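PDB 6VZZ: BamaA.19900.a from Balamuthia mandrillaris, which probably phosphorylates glucose to glucose 6-phosphate, as a glucokinase of the actin-like ATPase clan. Local coordinates for residues I260-L274 with Y304-L316. Sequence-based numbering, arbitrary orientation.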
# COMPACT_ATOMS: atom_id res chain seq x y z
N ILE A 260 -1.93 -9.85 -16.25
CA ILE A 260 -1.41 -11.21 -16.25
C ILE A 260 -2.08 -12.06 -15.18
O ILE A 260 -2.46 -13.22 -15.44
CB ILE A 260 0.13 -11.20 -16.07
CG1 ILE A 260 0.81 -10.66 -17.32
CG2 ILE A 260 0.65 -12.58 -15.70
CD1 ILE A 260 2.32 -10.54 -17.18
N VAL A 261 -2.27 -11.50 -13.99
CA VAL A 261 -2.72 -12.26 -12.84
C VAL A 261 -4.24 -12.16 -12.78
O VAL A 261 -4.81 -11.44 -11.96
CB VAL A 261 -2.07 -11.74 -11.54
CG1 VAL A 261 -2.38 -12.67 -10.37
CG2 VAL A 261 -0.57 -11.59 -11.74
N SER A 262 -4.90 -12.90 -13.67
CA SER A 262 -6.36 -12.94 -13.77
C SER A 262 -6.71 -14.05 -14.75
O SER A 262 -5.84 -14.63 -15.39
CB SER A 262 -6.94 -11.60 -14.23
OG SER A 262 -6.54 -11.34 -15.56
N GLY A 263 -8.00 -14.32 -14.87
CA GLY A 263 -8.44 -15.29 -15.85
C GLY A 263 -8.03 -14.91 -17.26
O GLY A 263 -7.36 -15.68 -17.94
N ARG A 264 -8.44 -13.72 -17.71
CA ARG A 264 -8.06 -13.28 -19.05
C ARG A 264 -6.55 -13.13 -19.16
O ARG A 264 -5.99 -13.30 -20.25
CB ARG A 264 -8.78 -11.97 -19.40
CG ARG A 264 -8.30 -10.74 -18.64
CD ARG A 264 -9.24 -9.56 -18.84
NE ARG A 264 -8.73 -8.35 -18.20
CZ ARG A 264 -8.96 -8.01 -16.93
NH1 ARG A 264 -9.71 -8.80 -16.16
NH2 ARG A 264 -8.45 -6.89 -16.43
N GLY A 265 -5.87 -12.83 -18.05
CA GLY A 265 -4.42 -12.73 -18.08
C GLY A 265 -3.75 -14.06 -18.32
O GLY A 265 -2.81 -14.16 -19.10
N LEU A 266 -4.24 -15.11 -17.65
CA LEU A 266 -3.73 -16.45 -17.94
C LEU A 266 -4.01 -16.84 -19.38
O LEU A 266 -3.18 -17.48 -20.03
CB LEU A 266 -4.35 -17.46 -16.97
CG LEU A 266 -3.96 -18.92 -17.20
CD1 LEU A 266 -2.46 -19.13 -17.03
CD2 LEU A 266 -4.75 -19.83 -16.29
N VAL A 267 -5.17 -16.44 -19.91
CA VAL A 267 -5.50 -16.78 -21.29
C VAL A 267 -4.57 -16.06 -22.26
O VAL A 267 -4.11 -16.65 -23.25
CB VAL A 267 -6.98 -16.45 -21.58
CG1 VAL A 267 -7.27 -16.54 -23.07
CG2 VAL A 267 -7.90 -17.38 -20.80
N ILE A 268 -4.27 -14.78 -22.01
CA ILE A 268 -3.46 -14.05 -22.97
C ILE A 268 -1.99 -14.46 -22.85
O ILE A 268 -1.28 -14.53 -23.86
CB ILE A 268 -3.65 -12.52 -22.81
CG1 ILE A 268 -3.09 -11.80 -24.04
CG2 ILE A 268 -3.00 -11.99 -21.54
CD1 ILE A 268 -3.21 -10.28 -23.98
N THR A 269 -1.52 -14.76 -21.64
CA THR A 269 -0.19 -15.33 -21.49
C THR A 269 -0.08 -16.67 -22.22
O THR A 269 0.93 -16.96 -22.87
CB THR A 269 0.13 -15.50 -20.00
OG1 THR A 269 0.12 -14.21 -19.38
CG2 THR A 269 1.50 -16.14 -19.81
N TYR A 270 -1.13 -17.49 -22.13
CA TYR A 270 -1.18 -18.76 -22.85
C TYR A 270 -1.05 -18.54 -24.36
O TYR A 270 -0.31 -19.27 -25.03
CB TYR A 270 -2.49 -19.48 -22.52
CG TYR A 270 -2.60 -20.89 -23.03
CD1 TYR A 270 -1.73 -21.89 -22.59
CD2 TYR A 270 -3.58 -21.25 -23.94
CE1 TYR A 270 -1.83 -23.19 -23.06
CE2 TYR A 270 -3.70 -22.54 -24.41
CZ TYR A 270 -2.82 -23.51 -23.97
OH TYR A 270 -2.93 -24.80 -24.43
N LYS A 271 -1.76 -17.55 -24.91
CA LYS A 271 -1.68 -17.29 -26.34
C LYS A 271 -0.29 -16.81 -26.74
O LYS A 271 0.17 -17.09 -27.85
CB LYS A 271 -2.75 -16.28 -26.78
N TRP A 272 0.41 -16.10 -25.84
CA TRP A 272 1.78 -15.69 -26.11
C TRP A 272 2.72 -16.89 -26.15
O TRP A 272 3.55 -17.02 -27.06
CB TRP A 272 2.25 -14.69 -25.06
CG TRP A 272 3.72 -14.48 -25.06
CD1 TRP A 272 4.44 -13.69 -25.91
CD2 TRP A 272 4.66 -15.06 -24.15
NE1 TRP A 272 5.78 -13.75 -25.59
CE2 TRP A 272 5.94 -14.58 -24.52
CE3 TRP A 272 4.56 -15.94 -23.07
CZ2 TRP A 272 7.10 -14.96 -23.84
CZ3 TRP A 272 5.71 -16.31 -22.40
CH2 TRP A 272 6.97 -15.82 -22.79
N VAL A 273 2.61 -17.78 -25.16
CA VAL A 273 3.39 -19.02 -25.17
C VAL A 273 3.18 -19.77 -26.48
O VAL A 273 4.14 -20.26 -27.09
CB VAL A 273 3.02 -19.90 -23.96
CG1 VAL A 273 3.55 -21.31 -24.13
CG2 VAL A 273 3.55 -19.28 -22.68
N LEU A 274 1.94 -19.83 -26.96
CA LEU A 274 1.65 -20.55 -28.19
C LEU A 274 2.20 -19.83 -29.42
O LEU A 274 2.62 -20.49 -30.38
CB LEU A 274 0.15 -20.78 -28.33
CG LEU A 274 -0.49 -21.63 -27.23
CD1 LEU A 274 -1.97 -21.85 -27.49
CD2 LEU A 274 0.21 -22.97 -27.07
N TYR A 304 2.88 -26.15 -22.42
CA TYR A 304 2.56 -24.75 -22.67
C TYR A 304 1.63 -24.21 -21.60
O TYR A 304 1.82 -23.09 -21.11
CB TYR A 304 1.95 -24.60 -24.06
CG TYR A 304 2.81 -25.20 -25.14
CD1 TYR A 304 4.06 -24.66 -25.44
CD2 TYR A 304 2.39 -26.31 -25.87
CE1 TYR A 304 4.86 -25.20 -26.44
CE2 TYR A 304 3.18 -26.86 -26.87
CZ TYR A 304 4.41 -26.30 -27.14
OH TYR A 304 5.21 -26.85 -28.12
N ALA A 305 0.61 -24.98 -21.21
CA ALA A 305 -0.24 -24.57 -20.10
C ALA A 305 0.59 -24.33 -18.85
O ALA A 305 0.40 -23.34 -18.13
CB ALA A 305 -1.32 -25.62 -19.84
N HIS A 306 1.54 -25.23 -18.59
CA HIS A 306 2.43 -25.07 -17.44
C HIS A 306 3.21 -23.77 -17.53
O HIS A 306 3.26 -23.00 -16.57
CB HIS A 306 3.37 -26.27 -17.37
CG HIS A 306 4.34 -26.21 -16.24
ND1 HIS A 306 5.56 -25.59 -16.34
CD2 HIS A 306 4.26 -26.69 -14.98
CE1 HIS A 306 6.20 -25.69 -15.19
NE2 HIS A 306 5.44 -26.36 -14.35
N LYS A 307 3.80 -23.49 -18.70
CA LYS A 307 4.62 -22.29 -18.86
C LYS A 307 3.81 -21.03 -18.58
O LYS A 307 4.27 -20.14 -17.86
CB LYS A 307 5.22 -22.26 -20.27
CG LYS A 307 6.23 -21.15 -20.53
CD LYS A 307 7.41 -21.23 -19.56
CE LYS A 307 8.44 -20.12 -19.81
NZ LYS A 307 9.54 -20.12 -18.80
N ALA A 308 2.60 -20.96 -19.12
CA ALA A 308 1.75 -19.79 -18.88
C ALA A 308 1.34 -19.69 -17.42
O ALA A 308 1.40 -18.61 -16.81
CB ALA A 308 0.52 -19.86 -19.78
N MET A 309 0.92 -20.81 -16.83
CA MET A 309 0.52 -20.80 -15.42
C MET A 309 1.70 -20.42 -14.52
O MET A 309 1.53 -19.69 -13.54
CB MET A 309 -0.03 -22.17 -15.05
CG MET A 309 -0.81 -22.22 -13.77
SD MET A 309 -2.43 -21.46 -13.97
CE MET A 309 -3.09 -21.63 -12.32
N MET A 310 2.90 -20.91 -14.86
CA MET A 310 4.11 -20.51 -14.15
C MET A 310 4.26 -18.99 -14.12
O MET A 310 4.49 -18.39 -13.06
CB MET A 310 5.32 -21.15 -14.83
CG MET A 310 6.57 -21.20 -14.00
SD MET A 310 6.29 -22.13 -12.48
CE MET A 310 6.23 -20.77 -11.30
N LEU A 311 4.15 -18.35 -15.29
CA LEU A 311 4.29 -16.90 -15.34
C LEU A 311 3.14 -16.21 -14.63
O LEU A 311 3.33 -15.18 -13.98
CB LEU A 311 4.38 -16.44 -16.79
CG LEU A 311 5.69 -16.77 -17.48
CD1 LEU A 311 5.45 -17.07 -18.93
CD2 LEU A 311 6.64 -15.60 -17.32
N HIS A 312 1.94 -16.76 -14.78
CA HIS A 312 0.77 -16.25 -14.06
C HIS A 312 1.06 -16.15 -12.57
O HIS A 312 0.97 -15.08 -11.97
CB HIS A 312 -0.42 -17.18 -14.35
CG HIS A 312 -1.67 -16.83 -13.62
ND1 HIS A 312 -2.41 -15.70 -13.90
CD2 HIS A 312 -2.35 -17.49 -12.65
CE1 HIS A 312 -3.48 -15.67 -13.12
NE2 HIS A 312 -3.46 -16.75 -12.35
N PHE A 313 1.47 -17.27 -11.97
CA PHE A 313 1.73 -17.27 -10.53
C PHE A 313 3.01 -16.55 -10.18
O PHE A 313 3.14 -16.02 -9.07
CB PHE A 313 1.75 -18.70 -10.00
CG PHE A 313 0.43 -19.13 -9.47
CD1 PHE A 313 -0.07 -18.55 -8.31
CD2 PHE A 313 -0.32 -20.08 -10.12
CE1 PHE A 313 -1.30 -18.93 -7.81
CE2 PHE A 313 -1.55 -20.46 -9.62
CZ PHE A 313 -2.04 -19.88 -8.46
N LYS A 314 3.97 -16.51 -11.11
CA LYS A 314 5.18 -15.73 -10.86
C LYS A 314 4.84 -14.27 -10.61
O LYS A 314 5.33 -13.65 -9.66
CB LYS A 314 6.15 -15.87 -12.03
CG LYS A 314 7.42 -15.07 -11.84
CD LYS A 314 8.62 -15.76 -12.47
CE LYS A 314 8.70 -15.50 -13.96
NZ LYS A 314 10.04 -15.89 -14.52
N PHE A 315 3.95 -13.70 -11.43
CA PHE A 315 3.62 -12.29 -11.24
C PHE A 315 2.73 -12.08 -10.03
O PHE A 315 2.77 -11.01 -9.41
CB PHE A 315 2.99 -11.71 -12.50
CG PHE A 315 4.00 -11.27 -13.51
CD1 PHE A 315 4.57 -12.19 -14.38
CD2 PHE A 315 4.40 -9.95 -13.57
CE1 PHE A 315 5.52 -11.79 -15.31
CE2 PHE A 315 5.35 -9.54 -14.49
CZ PHE A 315 5.91 -10.46 -15.36
N LEU A 316 1.92 -13.08 -9.66
CA LEU A 316 1.23 -13.00 -8.38
C LEU A 316 2.23 -12.94 -7.23
O LEU A 316 2.08 -12.13 -6.31
CB LEU A 316 0.28 -14.19 -8.20
CG LEU A 316 -0.33 -14.27 -6.79
CD1 LEU A 316 -1.32 -13.15 -6.56
CD2 LEU A 316 -0.98 -15.62 -6.57
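Ala308 is the knob of this helix pair. Its CB drops into the hole formed by Leu266, Thr269, Tyr270 and Val273 and lies 3.7 Å from Tyr270 CA. The small methyl lets helices 263-274 and 304-316 approach to 8.6 Å between axes, with an angle of 131° between their directions. Beside the knob, Leu266 reaches over the backbone at Ala308 and Met309, its CD2 meeting Met309 SD. Tyr270 turns the edge of its ring to the backbone, CE1 lying 3.5 Å from Ala305 N. At the far end Tyr304 CB rests against two methyls, Val273 CG1 and Leu274 CD2.

The turn before helix 263-274 fills the other end. His312 CG stands anti to its backbone N (chi1 176°), which carries the ring up to this turn. ND1 donates to Ile260 O at 2.9 Å, with the oxygen in the ring plane and the N-H angle at 151°. Leu266 CB lies over one face of the His312 ring, toward its rim, a CH-pi contact. Ile260 CD1 sits over the centre of the Phe315 ring, 3.8 Å from its centroid, another CH-pi contact. Val261 CG2 rests on Phe315 CB and CG1 on Leu316 CB.

Ser262 OG caps the helix by accepting from Gly265 N and also bonds to Glu258 O; Glu258 lines the glucose pocket. Helix 234-249 packs on Ile260 and Trp272, while helix 289-295 borders Leu266 and Tyr270. Gly263 bonds through its backbone to Gly192, between strands 186-191 and 195-201.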